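Local coordinates for protein annexin (Schistosoma mansoni, PDB 4MDU) that binds acidic phospholipid membranes in a calcium-dependent manner, aggregates liposomes when calcium is present, and takes part in worm reproduction and host–parasite interaction, at residues B[213-218]-B[246-251]; B[239-244]-B[281-286]; B[254-257]-B[263-266]. All coordinates share one frame; numbering follows the deposited sequence.

Contact 1 (B[213-218]-B[246-251]); sequences ELAEAD and PYQLYL
Gln248 pushes its amide end against Leu214 and Ala215, overlapping the branch of the leucine and the methyl of the alanine. The torsions explain its reach: CG lies anti to the backbone N (chi1 -176°) and the chain then bends at chi2 (65°), which brings Gln248 NE2 to 3.7 Å from Leu214 CG and 3.3 Å from Ala215 CB. Gln248 NE2 also comes within 3.2 Å of Ala215 N, but both atoms are donors, so this is close packing and no hydrogen bond. The polar work is done by other partners. Gln248 NE2 donates a hydrogen bond to a water at 2.6 Å, and the same water donates to Asp218 OD2 at 2.6 Å, bridging the two helices; OE1 is taken up by Asn211 N, just before segment 213-218. Asp218 OD2 has a second partner in Arg244, a salt bridge. Beside this polar group, Leu251 adds an apolar touch, its CD2 lying 3.8 Å from Ala215 CB. The short helical axes approach to 9.4 Å and cross at -60°, and only 170 Å² is buried, so the contact is small and local. Such an oblique meeting of the first and third helices fits the five-helix annexin repeat, here the predicted third one, in which the third helix runs across the two helix pairs.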
ATOM      1  N   GLU B 213     -16.142  30.335  -8.936  1.00 35.17           N
ATOM      2  CA  GLU B 213     -16.533  30.717  -7.589  1.00 37.58           C
ATOM      3  C   GLU B 213     -16.546  29.498  -6.652  1.00 35.65           C
ATOM      4  O   GLU B 213     -16.108  29.567  -5.500  1.00 37.40           O
ATOM      5  CB  GLU B 213     -17.901  31.420  -7.643  1.00 40.05           C
ATOM      6  CG  GLU B 213     -18.478  31.824  -6.308  1.00 42.86           C
ATOM      7  CD  GLU B 213     -19.912  32.330  -6.430  1.00 56.95           C
ATOM      8  OE1 GLU B 213     -20.348  32.669  -7.554  1.00 51.92           O
ATOM      9  OE2 GLU B 213     -20.608  32.377  -5.396  1.00 68.89           O
ATOM     10  N   LEU B 214     -17.036  28.374  -7.156  1.00 34.21           N
ATOM     11  CA  LEU B 214     -17.004  27.122  -6.398  1.00 38.00           C
ATOM     12  C   LEU B 214     -15.567  26.662  -6.130  1.00 36.64           C
ATOM     13  O   LEU B 214     -15.246  26.193  -5.036  1.00 39.08           O
ATOM     14  CB  LEU B 214     -17.778  26.031  -7.149  1.00 37.48           C
ATOM     15  CG  LEU B 214     -17.657  24.618  -6.581  1.00 39.22           C
ATOM     16  CD1 LEU B 214     -18.085  24.589  -5.110  1.00 48.63           C
ATOM     17  CD2 LEU B 214     -18.497  23.653  -7.415  1.00 30.15           C
ATOM     18  N   ALA B 215     -14.707  26.785  -7.137  1.00 27.45           N
ATOM     19  CA  ALA B 215     -13.304  26.377  -6.990  1.00 30.71           C
ATOM     20  C   ALA B 215     -12.603  27.202  -5.915  1.00 39.34           C
ATOM     21  O   ALA B 215     -11.869  26.662  -5.090  1.00 32.30           O
ATOM     22  CB  ALA B 215     -12.573  26.499  -8.311  1.00 31.22           C
ATOM     23  N   GLU B 216     -12.848  28.513  -5.908  1.00 44.68           N
ATOM     24  CA  GLU B 216     -12.240  29.377  -4.898  1.00 48.84           C
ATOM     25  C   GLU B 216     -12.680  28.963  -3.496  1.00 41.29           C
ATOM     26  O   GLU B 216     -11.862  28.821  -2.585  1.00 44.25           O
ATOM     27  CB  GLU B 216     -12.606  30.845  -5.132  1.00 54.99           C
ATOM     28  CG  GLU B 216     -12.115  31.423  -6.436  1.00 57.08           C
ATOM     29  CD  GLU B 216     -12.400  32.910  -6.538  1.00 60.70           C
ATOM     30  OE1 GLU B 216     -13.554  33.286  -6.846  1.00 56.57           O
ATOM     31  OE2 GLU B 216     -11.465  33.702  -6.300  1.00 67.57           O
ATOM     32  N   ALA B 217     -13.983  28.781  -3.333  1.00 33.62           N
ATOM     33  CA  ALA B 217     -14.535  28.350  -2.058  1.00 36.12           C
ATOM     34  C   ALA B 217     -14.004  26.970  -1.674  1.00 42.73           C
ATOM     35  O   ALA B 217     -13.684  26.711  -0.509  1.00 46.50           O
ATOM     36  CB  ALA B 217     -16.050  28.336  -2.124  1.00 37.72           C
ATOM     37  N   ASP B 218     -13.909  26.073  -2.646  1.00 41.33           N
ATOM     38  CA  ASP B 218     -13.348  24.767  -2.346  1.00 39.08           C
ATOM     39  C   ASP B 218     -11.896  24.928  -1.956  1.00 39.75           C
ATOM     40  O   ASP B 218     -11.453  24.350  -0.973  1.00 37.65           O
ATOM     41  CB  ASP B 218     -13.505  23.796  -3.508  1.00 31.52           C
ATOM     42  CG  ASP B 218     -14.901  23.231  -3.591  1.00 31.13           C
ATOM     43  OD1 ASP B 218     -15.603  23.236  -2.557  1.00 30.10           O
ATOM     44  OD2 ASP B 218     -15.297  22.792  -4.687  1.00 34.43           O
ATOM     45  N   PRO B 246     -13.872  16.045 -13.069  1.00 35.13           N
ATOM     46  CA  PRO B 246     -12.441  16.199 -13.335  1.00 36.05           C
ATOM     47  C   PRO B 246     -12.117  17.632 -13.762  1.00 25.38           C
ATOM     48  O   PRO B 246     -11.100  18.178 -13.345  1.00 26.26           O
ATOM     49  CB  PRO B 246     -12.188  15.200 -14.472  1.00 35.17           C
ATOM     50  CG  PRO B 246     -13.289  14.183 -14.314  1.00 34.60           C
ATOM     51  CD  PRO B 246     -14.482  14.993 -13.901  1.00 28.51           C
ATOM     52  N   TYR B 247     -12.997  18.247 -14.542  1.00 28.09           N
ATOM     53  CA  TYR B 247     -12.770  19.620 -15.012  1.00 32.61           C
ATOM     54  C   TYR B 247     -12.720  20.635 -13.866  1.00 38.61           C
ATOM     55  O   TYR B 247     -11.782  21.445 -13.780  1.00 32.58           O
ATOM     56  CB  TYR B 247     -13.797  19.986 -16.084  1.00 31.22           C
ATOM     57  CG  TYR B 247     -13.997  18.839 -17.053  1.00 34.39           C
ATOM     58  CD1 TYR B 247     -13.086  18.607 -18.077  1.00 35.82           C
ATOM     59  CD2 TYR B 247     -15.064  17.961 -16.915  1.00 26.98           C
ATOM     60  CE1 TYR B 247     -13.240  17.540 -18.947  1.00 34.61           C
ATOM     61  CE2 TYR B 247     -15.228  16.896 -17.779  1.00 31.04           C
ATOM     62  CZ  TYR B 247     -14.305  16.689 -18.795  1.00 29.62           C
ATOM     63  OH  TYR B 247     -14.452  15.634 -19.659  1.00 29.00           O
ATOM     64  N   GLN B 248     -13.703  20.557 -12.966  1.00 30.43           N
ATOM     65  CA  GLN B 248     -13.745  21.408 -11.770  1.00 21.16           C
ATOM     66  C   GLN B 248     -12.523  21.221 -10.862  1.00 32.01           C
ATOM     67  O   GLN B 248     -12.016  22.200 -10.302  1.00 33.21           O
ATOM     68  CB  GLN B 248     -15.033  21.142 -10.974  1.00 28.85           C
ATOM     69  CG  GLN B 248     -15.227  22.042  -9.756  1.00 27.31           C
ATOM     70  CD  GLN B 248     -15.402  23.506 -10.128  1.00 28.80           C
ATOM     71  OE1 GLN B 248     -15.860  23.834 -11.224  1.00 30.92           O
ATOM     72  NE2 GLN B 248     -15.011  24.392  -9.225  1.00 28.53           N
ATOM     73  N   LEU B 249     -12.061  19.970 -10.708  1.00 24.42           N
ATOM     74  CA  LEU B 249     -10.908  19.668  -9.855  1.00 25.33           C
ATOM     75  C   LEU B 249      -9.664  20.332 -10.402  1.00 27.76           C
ATOM     76  O   LEU B 249      -8.845  20.881  -9.664  1.00 30.07           O
ATOM     77  CB  LEU B 249     -10.655  18.167  -9.785  1.00 30.44           C
ATOM     78  CG  LEU B 249     -11.070  17.503  -8.492  1.00 35.39           C
ATOM     79  CD1 LEU B 249     -10.690  16.038  -8.514  1.00 27.33           C
ATOM     80  CD2 LEU B 249     -10.413  18.226  -7.345  1.00 36.07           C
ATOM     81  N   TYR B 250      -9.518  20.259 -11.714  1.00 33.49           N
ATOM     82  CA  TYR B 250      -8.397  20.898 -12.355  1.00 29.64           C
ATOM     83  C   TYR B 250      -8.392  22.393 -12.043  1.00 32.07           C
ATOM     84  O   TYR B 250      -7.418  22.929 -11.500  1.00 30.17           O
ATOM     85  CB  TYR B 250      -8.439  20.677 -13.853  1.00 31.30           C
ATOM     86  CG  TYR B 250      -7.267  21.335 -14.509  1.00 43.03           C
ATOM     87  CD1 TYR B 250      -5.993  20.795 -14.383  1.00 48.21           C
ATOM     88  CD2 TYR B 250      -7.414  22.510 -15.216  1.00 43.48           C
ATOM     89  CE1 TYR B 250      -4.896  21.397 -14.970  1.00 53.18           C
ATOM     90  CE2 TYR B 250      -6.323  23.124 -15.808  1.00 54.63           C
ATOM     91  CZ  TYR B 250      -5.066  22.561 -15.683  1.00 58.06           C
ATOM     92  OH  TYR B 250      -3.976  23.168 -16.272  1.00 63.48           O
ATOM     93  N   LEU B 251      -9.485  23.066 -12.376  1.00 30.33           N
ATOM     94  CA  LEU B 251      -9.614  24.473 -12.012  1.00 29.21           C
ATOM     95  C   LEU B 251      -9.271  24.684 -10.541  1.00 32.95           C
ATOM     96  O   LEU B 251      -8.542  25.615 -10.197  1.00 34.79           O
ATOM     97  CB  LEU B 251     -11.018  24.989 -12.292  1.00 32.26           C
ATOM     98  CG  LEU B 251     -11.248  26.449 -11.897  1.00 37.68           C
ATOM     99  CD1 LEU B 251     -10.323  27.366 -12.705  1.00 38.96           C
ATOM    100  CD2 LEU B 251     -12.725  26.832 -12.078  1.00 35.89           C
TER
HETATM  101  O   HOH W   1     -14.216  23.240  -7.029  1.00 30.72           O

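Contact 2 (B[239-244]-B[281-286]); sequences RVICNR and VAVLRY
Ile241 and Val283 carry the apolar packing, their side chains lying alongside one another and running antiparallel. The branch methyls do the touching: Ile241 CG2 lies 3.7 Å from Val283 CG1. Both of these carbons sit anti to their own backbone N (chi1 171° for Val283), an arrangement that turns each one to its neighbour. The longer arm of Ile241 reaches less firmly to Leu284, with CD1 to CD1 at 4.5 Å. Cys242 contributes through its backbone side, since its CB points away from the other helix and the nearest approach is CA to Val283 CG1 at 4.4 Å.

A second kind of contact joins methyl and carbonyl. Val283 CG1 presses to 3.2 Å from Ile241 O, a tight approach that marks the closest point between the segments, and no hydrogen bond crosses the interface. The main-chain hydrogen bonds run along each segment: Arg244 N to Val240 O (3.1 Å) closes the end of helix 236-243, and Tyr286 N to Ala282 O (2.7 Å) continues helix 274-288.

The short helical axes pass 9.2 Å apart and cross at 54°. All four touching residues are buried. Around them, Ile268 of helix 264-271 packs on Ile241, Leu249 of helix 246-260 touches both Ile241 and Leu284, and Thr136 of helix 128-136 meets Val283. The contact thus joins the second and fifth helices of the predicted third annexin repeat in its interior, where helices 246-260 and 264-271 close round it and helix 128-136 abuts it from the predicted second repeat.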
ATOM      1  N   ARG B 239     -15.075  15.393   0.515  1.00 35.85           N
ATOM      2  CA  ARG B 239     -16.188  15.964  -0.215  1.00 41.99           C
ATOM      3  C   ARG B 239     -15.715  16.602  -1.502  1.00 37.37           C
ATOM      4  O   ARG B 239     -16.243  16.298  -2.572  1.00 42.72           O
ATOM      5  N   VAL B 240     -14.725  17.489  -1.408  1.00 29.41           N
ATOM      6  CA  VAL B 240     -14.233  18.174  -2.610  1.00 28.21           C
ATOM      7  C   VAL B 240     -13.562  17.222  -3.610  1.00 31.29           C
ATOM      8  O   VAL B 240     -13.958  17.142  -4.775  1.00 29.38           O
ATOM      9  CB  VAL B 240     -13.259  19.349  -2.281  1.00 38.07           C
ATOM     10  CG1 VAL B 240     -12.686  19.941  -3.566  1.00 29.48           C
ATOM     11  CG2 VAL B 240     -13.964  20.429  -1.473  1.00 29.37           C
ATOM     12  N   ILE B 241     -12.543  16.501  -3.155  1.00 35.33           N
ATOM     13  CA  ILE B 241     -11.775  15.668  -4.073  1.00 33.41           C
ATOM     14  C   ILE B 241     -12.655  14.601  -4.732  1.00 30.62           C
ATOM     15  O   ILE B 241     -12.640  14.445  -5.952  1.00 30.85           O
ATOM     16  CB  ILE B 241     -10.545  15.054  -3.384  1.00 33.88           C
ATOM     17  CG1 ILE B 241      -9.580  16.169  -2.977  1.00 33.90           C
ATOM     18  CG2 ILE B 241      -9.841  14.054  -4.304  1.00 31.98           C
ATOM     19  CD1 ILE B 241      -9.153  17.024  -4.139  1.00 21.92           C
ATOM     20  N   CYS B 242     -13.452  13.891  -3.938  1.00 31.30           N
ATOM     21  CA  CYS B 242     -14.248  12.797  -4.491  1.00 34.86           C
ATOM     22  C   CYS B 242     -15.455  13.228  -5.326  1.00 39.15           C
ATOM     23  O   CYS B 242     -15.897  12.470  -6.184  1.00 41.17           O
ATOM     24  CB  CYS B 242     -14.677  11.825  -3.400  1.00 39.18           C
ATOM     25  SG  CYS B 242     -13.278  11.022  -2.630  1.00 30.53           S
ATOM     26  N   ASN B 243     -15.974  14.438  -5.114  1.00 24.72           N
ATOM     27  CA  ASN B 243     -17.178  14.835  -5.845  1.00 27.09           C
ATOM     28  C   ASN B 243     -17.017  15.747  -7.044  1.00 28.25           C
ATOM     29  O   ASN B 243     -17.835  15.694  -7.951  1.00 32.92           O
ATOM     30  CB  ASN B 243     -18.230  15.431  -4.889  1.00 34.46           C
ATOM     31  CG  ASN B 243     -18.735  14.412  -3.895  1.00 44.86           C
ATOM     32  OD1 ASN B 243     -19.220  13.346  -4.276  1.00 43.56           O
ATOM     33  ND2 ASN B 243     -18.579  14.712  -2.612  1.00 54.73           N
ATOM     34  N   ARG B 244     -16.005  16.615  -7.057  1.00 28.75           N
ATOM     35  CA  ARG B 244     -15.932  17.574  -8.158  1.00 25.19           C
ATOM     36  C   ARG B 244     -15.653  16.833  -9.449  1.00 29.24           C
ATOM     37  O   ARG B 244     -14.985  15.814  -9.432  1.00 29.89           O
ATOM     38  CB  ARG B 244     -14.852  18.629  -7.912  1.00 31.74           C
ATOM     39  CG  ARG B 244     -15.091  19.478  -6.684  1.00 30.56           C
ATOM     40  CD  ARG B 244     -16.510  20.121  -6.678  1.00 34.46           C
ATOM     41  NE  ARG B 244     -16.725  20.798  -5.402  1.00 33.00           N
ATOM     42  CZ  ARG B 244     -17.768  20.613  -4.602  1.00 43.76           C
ATOM     43  NH1 ARG B 244     -18.743  19.785  -4.949  1.00 47.77           N
ATOM     44  NH2 ARG B 244     -17.838  21.281  -3.455  1.00 43.29           N
ATOM     45  N   VAL B 281      -5.063  10.912  -3.869  1.00 32.55           N
ATOM     46  CA  VAL B 281      -4.082  11.205  -4.912  1.00 26.39           C
ATOM     47  C   VAL B 281      -4.521  10.629  -6.242  1.00 25.16           C
ATOM     48  O   VAL B 281      -4.448  11.307  -7.283  1.00 28.52           O
ATOM     49  CB  VAL B 281      -2.678  10.697  -4.561  1.00 33.10           C
ATOM     50  CG1 VAL B 281      -1.809  10.683  -5.815  1.00 28.93           C
ATOM     51  CG2 VAL B 281      -2.050  11.563  -3.460  1.00 26.56           C
ATOM     52  N   ALA B 282      -4.996   9.384  -6.209  1.00 21.48           N
ATOM     53  CA  ALA B 282      -5.545   8.767  -7.416  1.00 25.77           C
ATOM     54  C   ALA B 282      -6.646   9.641  -8.033  1.00 25.16           C
ATOM     55  O   ALA B 282      -6.605   9.952  -9.230  1.00 25.54           O
ATOM     56  CB  ALA B 282      -6.084   7.375  -7.122  1.00 16.61           C
ATOM     57  N   VAL B 283      -7.638  10.019  -7.230  1.00 25.85           N
ATOM     58  CA  VAL B 283      -8.769  10.788  -7.756  1.00 20.67           C
ATOM     59  C   VAL B 283      -8.327  12.133  -8.345  1.00 23.09           C
ATOM     60  O   VAL B 283      -8.739  12.505  -9.448  1.00 21.10           O
ATOM     61  CB  VAL B 283      -9.854  11.008  -6.694  1.00 23.65           C
ATOM     62  CG1 VAL B 283     -10.937  12.000  -7.205  1.00 26.01           C
ATOM     63  CG2 VAL B 283     -10.481   9.669  -6.274  1.00 25.55           C
ATOM     64  N   LEU B 284      -7.470  12.851  -7.622  1.00 23.51           N
ATOM     65  CA  LEU B 284      -6.978  14.150  -8.092  1.00 27.31           C
ATOM     66  C   LEU B 284      -6.220  13.993  -9.401  1.00 32.62           C
ATOM     67  O   LEU B 284      -6.435  14.755 -10.360  1.00 33.78           O
ATOM     68  CB  LEU B 284      -6.068  14.807  -7.046  1.00 25.62           C
ATOM     69  CG  LEU B 284      -5.535  16.203  -7.401  1.00 26.20           C
ATOM     70  CD1 LEU B 284      -6.657  17.131  -7.860  1.00 29.47           C
ATOM     71  CD2 LEU B 284      -4.757  16.793  -6.221  1.00 27.38           C
ATOM     72  N   ARG B 285      -5.353  12.983  -9.441  1.00 28.97           N
ATOM     73  CA  ARG B 285      -4.506  12.769 -10.606  1.00 30.05           C
ATOM     74  C   ARG B 285      -5.328  12.236 -11.764  1.00 30.14           C
ATOM     75  O   ARG B 285      -5.007  12.489 -12.926  1.00 24.95           O
ATOM     76  CB  ARG B 285      -3.328  11.848 -10.267  1.00 25.57           C
ATOM     77  CG  ARG B 285      -2.322  12.461  -9.283  1.00 24.37           C
ATOM     78  CD  ARG B 285      -1.039  11.583  -9.133  1.00 29.85           C
ATOM     79  NE  ARG B 285      -0.252  11.557 -10.368  1.00 30.15           N
ATOM     80  CZ  ARG B 285       0.675  10.648 -10.672  1.00 29.90           C
ATOM     81  NH1 ARG B 285       0.964   9.648  -9.837  1.00 23.23           N
ATOM     82  NH2 ARG B 285       1.303  10.735 -11.831  1.00 29.78           N
ATOM     83  N   TYR B 286      -6.412  11.523 -11.456  1.00 25.79           N
ATOM     84  CA  TYR B 286      -7.319  11.094 -12.513  1.00 24.88           C
ATOM     85  C   TYR B 286      -7.828  12.321 -13.263  1.00 24.42           C
ATOM     86  O   TYR B 286      -8.089  12.287 -14.477  1.00 24.29           O
ATOM     87  CB  TYR B 286      -8.508  10.315 -11.944  1.00 30.05           C
ATOM     88  CG  TYR B 286      -9.349   9.711 -13.041  1.00 25.92           C
ATOM     89  CD1 TYR B 286     -10.543  10.296 -13.446  1.00 20.06           C
ATOM     90  CD2 TYR B 286      -8.921   8.577 -13.704  1.00 26.34           C
ATOM     91  CE1 TYR B 286     -11.302   9.733 -14.480  1.00 26.70           C
ATOM     92  CE2 TYR B 286      -9.660   8.014 -14.726  1.00 25.90           C
ATOM     93  CZ  TYR B 286     -10.839   8.583 -15.116  1.00 31.26           C
ATOM     94  OH  TYR B 286     -11.538   7.986 -16.150  1.00 27.71           O
TER

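Contact 3 (B[254-257]-B[263-266]); sequences EIYF and TLLE
The two segments draw nearest at their linked ends, CA to CA 5.1 Å for Phe257 and Thr263 and 6.1 Å for Tyr256 and Leu264, as expected where only five residues part them. Tyr256 supplies the buried half of the contact. Its CG is anti to the backbone N (chi1 -174°), which swings the ring towards the start of helix 264-271. There the ring meets backbone as well as side chain: Tyr256 CD2 is 3.7 Å from Leu264 N and 4.0 Å from Leu264 CB. The Leu264 side chain runs roughly perpendicular to that of Tyr256 and sets its CD1 over the centre of one ring face, 4.3 Å above the plane. Leu222 of helix 212-224 also touches both side chains, extending the apolar patch.

Phe257, more exposed, turns its ring edge to the segment: Phe257 CD1 is 3.7 Å from Thr263 N, which lies near the plane of the ring. That N-H is already used by Glu266, so the ring edge packs against it without a polar role.

Thr263 and Glu266 form a capping box at the N-terminus of helix 264-271. Glu266 N gives to Thr263 OG1 at 2.8 Å and 157°, while Thr263 N gives to Glu266 OE1 at 3.0 Å and 147°, the latter from above the carboxylate plane. The CB of Thr263 points away from segment 254-257, with OG1 turned to Glu266 N while CG2 stays beside the Phe257 ring.

No hydrogen bond crosses the interface. The chemistry therefore divides in two: aromatic and aliphatic surfaces hold the helices together, while the capping box satisfies amides at the turn into helix 264-271. The carboxylate of Glu266, sited at a helix N-terminus, would probably be favoured there in its charged form.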
ATOM      1  N   GLU B 254      -5.591  24.642  -9.979  1.00 26.84           N
ATOM      2  CA  GLU B 254      -4.919  25.875 -10.412  1.00 36.52           C
ATOM      3  C   GLU B 254      -5.118  26.998  -9.404  1.00 43.00           C
ATOM      4  O   GLU B 254      -4.158  27.655  -8.975  1.00 45.49           O
ATOM      5  CB  GLU B 254      -5.420  26.336 -11.780  1.00 35.61           C
ATOM      6  CG  GLU B 254      -5.208  25.332 -12.910  1.00 45.64           C
ATOM      7  CD  GLU B 254      -3.761  25.249 -13.368  1.00 65.34           C
ATOM      8  OE1 GLU B 254      -3.368  26.027 -14.268  1.00 70.65           O
ATOM      9  OE2 GLU B 254      -3.017  24.399 -12.832  1.00 72.11           O
ATOM     10  N   ILE B 255      -6.373  27.210  -9.025  1.00 40.68           N
ATOM     11  CA  ILE B 255      -6.727  28.297  -8.122  1.00 41.14           C
ATOM     12  C   ILE B 255      -6.083  28.092  -6.763  1.00 41.63           C
ATOM     13  O   ILE B 255      -5.621  29.044  -6.118  1.00 43.77           O
ATOM     14  CB  ILE B 255      -8.256  28.413  -7.983  1.00 42.51           C
ATOM     15  CG1 ILE B 255      -8.817  29.101  -9.219  1.00 40.48           C
ATOM     16  CG2 ILE B 255      -8.636  29.200  -6.747  1.00 41.12           C
ATOM     17  CD1 ILE B 255     -10.322  29.085  -9.291  1.00 45.15           C
ATOM     18  N   TYR B 256      -6.033  26.841  -6.330  1.00 39.34           N
ATOM     19  CA  TYR B 256      -5.418  26.549  -5.052  1.00 41.98           C
ATOM     20  C   TYR B 256      -3.956  27.002  -5.057  1.00 45.39           C
ATOM     21  O   TYR B 256      -3.474  27.579  -4.086  1.00 47.17           O
ATOM     22  CB  TYR B 256      -5.534  25.065  -4.697  1.00 32.82           C
ATOM     23  CG  TYR B 256      -5.020  24.765  -3.312  1.00 33.04           C
ATOM     24  CD1 TYR B 256      -5.858  24.838  -2.207  1.00 32.43           C
ATOM     25  CD2 TYR B 256      -3.685  24.428  -3.104  1.00 34.59           C
ATOM     26  CE1 TYR B 256      -5.382  24.565  -0.927  1.00 39.85           C
ATOM     27  CE2 TYR B 256      -3.201  24.154  -1.832  1.00 37.71           C
ATOM     28  CZ  TYR B 256      -4.048  24.224  -0.750  1.00 41.95           C
ATOM     29  OH  TYR B 256      -3.562  23.953   0.508  1.00 43.44           O
ATOM     30  N   PHE B 257      -3.258  26.759  -6.160  1.00 41.08           N
ATOM     31  CA  PHE B 257      -1.842  27.093  -6.208  1.00 39.71           C
ATOM     32  C   PHE B 257      -1.583  28.596  -6.276  1.00 47.08           C
ATOM     33  O   PHE B 257      -0.661  29.099  -5.633  1.00 44.32           O
ATOM     34  CB  PHE B 257      -1.124  26.377  -7.356  1.00 44.18           C
ATOM     35  CG  PHE B 257       0.317  26.786  -7.503  1.00 49.85           C
ATOM     36  CD1 PHE B 257       1.279  26.297  -6.635  1.00 47.88           C
ATOM     37  CD2 PHE B 257       0.700  27.688  -8.486  1.00 56.67           C
ATOM     38  CE1 PHE B 257       2.602  26.685  -6.753  1.00 56.03           C
ATOM     39  CE2 PHE B 257       2.016  28.080  -8.611  1.00 63.59           C
ATOM     40  CZ  PHE B 257       2.971  27.575  -7.743  1.00 62.60           C
ATOM     41  N   THR B 263       1.091  23.233  -4.491  1.00 44.25           N
ATOM     42  CA  THR B 263       0.106  22.508  -5.297  1.00 43.70           C
ATOM     43  C   THR B 263      -0.934  21.858  -4.398  1.00 36.65           C
ATOM     44  O   THR B 263      -0.676  21.592  -3.220  1.00 40.65           O
ATOM     45  CB  THR B 263       0.720  21.442  -6.238  1.00 33.20           C
ATOM     46  OG1 THR B 263       1.279  20.366  -5.470  1.00 41.99           O
ATOM     47  CG2 THR B 263       1.795  22.054  -7.113  1.00 36.37           C
ATOM     48  N   LEU B 264      -2.118  21.624  -4.949  1.00 40.62           N
ATOM     49  CA  LEU B 264      -3.161  20.929  -4.210  1.00 40.63           C
ATOM     50  C   LEU B 264      -2.703  19.494  -3.959  1.00 40.14           C
ATOM     51  O   LEU B 264      -2.954  18.927  -2.895  1.00 37.66           O
ATOM     52  CB  LEU B 264      -4.477  20.954  -4.984  1.00 33.55           C
ATOM     53  CG  LEU B 264      -5.597  20.111  -4.372  1.00 31.92           C
ATOM     54  CD1 LEU B 264      -5.815  20.462  -2.900  1.00 30.75           C
ATOM     55  CD2 LEU B 264      -6.874  20.290  -5.187  1.00 27.11           C
ATOM     56  N   LEU B 265      -2.009  18.922  -4.937  1.00 34.33           N
ATOM     57  CA  LEU B 265      -1.421  17.588  -4.775  1.00 32.73           C
ATOM     58  C   LEU B 265      -0.465  17.560  -3.585  1.00 39.96           C
ATOM     59  O   LEU B 265      -0.577  16.696  -2.709  1.00 37.52           O
ATOM     60  CB  LEU B 265      -0.683  17.146  -6.050  1.00 29.96           C
ATOM     61  CG  LEU B 265      -0.102  15.724  -6.000  1.00 35.08           C
ATOM     62  CD1 LEU B 265      -1.215  14.680  -5.846  1.00 31.00           C
ATOM     63  CD2 LEU B 265       0.761  15.412  -7.222  1.00 37.65           C
ATOM     64  N   GLU B 266       0.472  18.508  -3.552  1.00 33.90           N
ATOM     65  CA  GLU B 266       1.443  18.572  -2.470  1.00 43.49           C
ATOM     66  C   GLU B 266       0.721  18.636  -1.153  1.00 38.74           C
ATOM     67  O   GLU B 266       1.093  17.976  -0.187  1.00 42.56           O
ATOM     68  CB  GLU B 266       2.326  19.814  -2.606  1.00 48.45           C
ATOM     69  CG  GLU B 266       3.481  19.648  -3.569  1.00 56.34           C
ATOM     70  CD  GLU B 266       4.205  20.960  -3.842  1.00 65.97           C
ATOM     71  OE1 GLU B 266       3.639  22.039  -3.549  1.00 64.60           O
ATOM     72  OE2 GLU B 266       5.344  20.906  -4.352  1.00 66.70           O
TER

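All three contacts lie in the predicted third annexin repeat and join different helix pairs. Contact 2 is the core one, with every touching residue buried, no hydrogen bond across it and side chains that meet through apolar atoms; contacts 1 and 3 are partly buried and lie farther from the chain centre. Contacts 1 and 3 share helix 246-260, and Ala215 packs on Ile255 between them. Contact 1 differs in having a water-mediated bridge, and its Asp218 also forms a salt bridge with Arg244 of contact 2. Contact 3, nested in the loop closed by contact 2, meets it through Leu284 against Leu264 and Leu265, and its hydrogen bonds serve a helix cap.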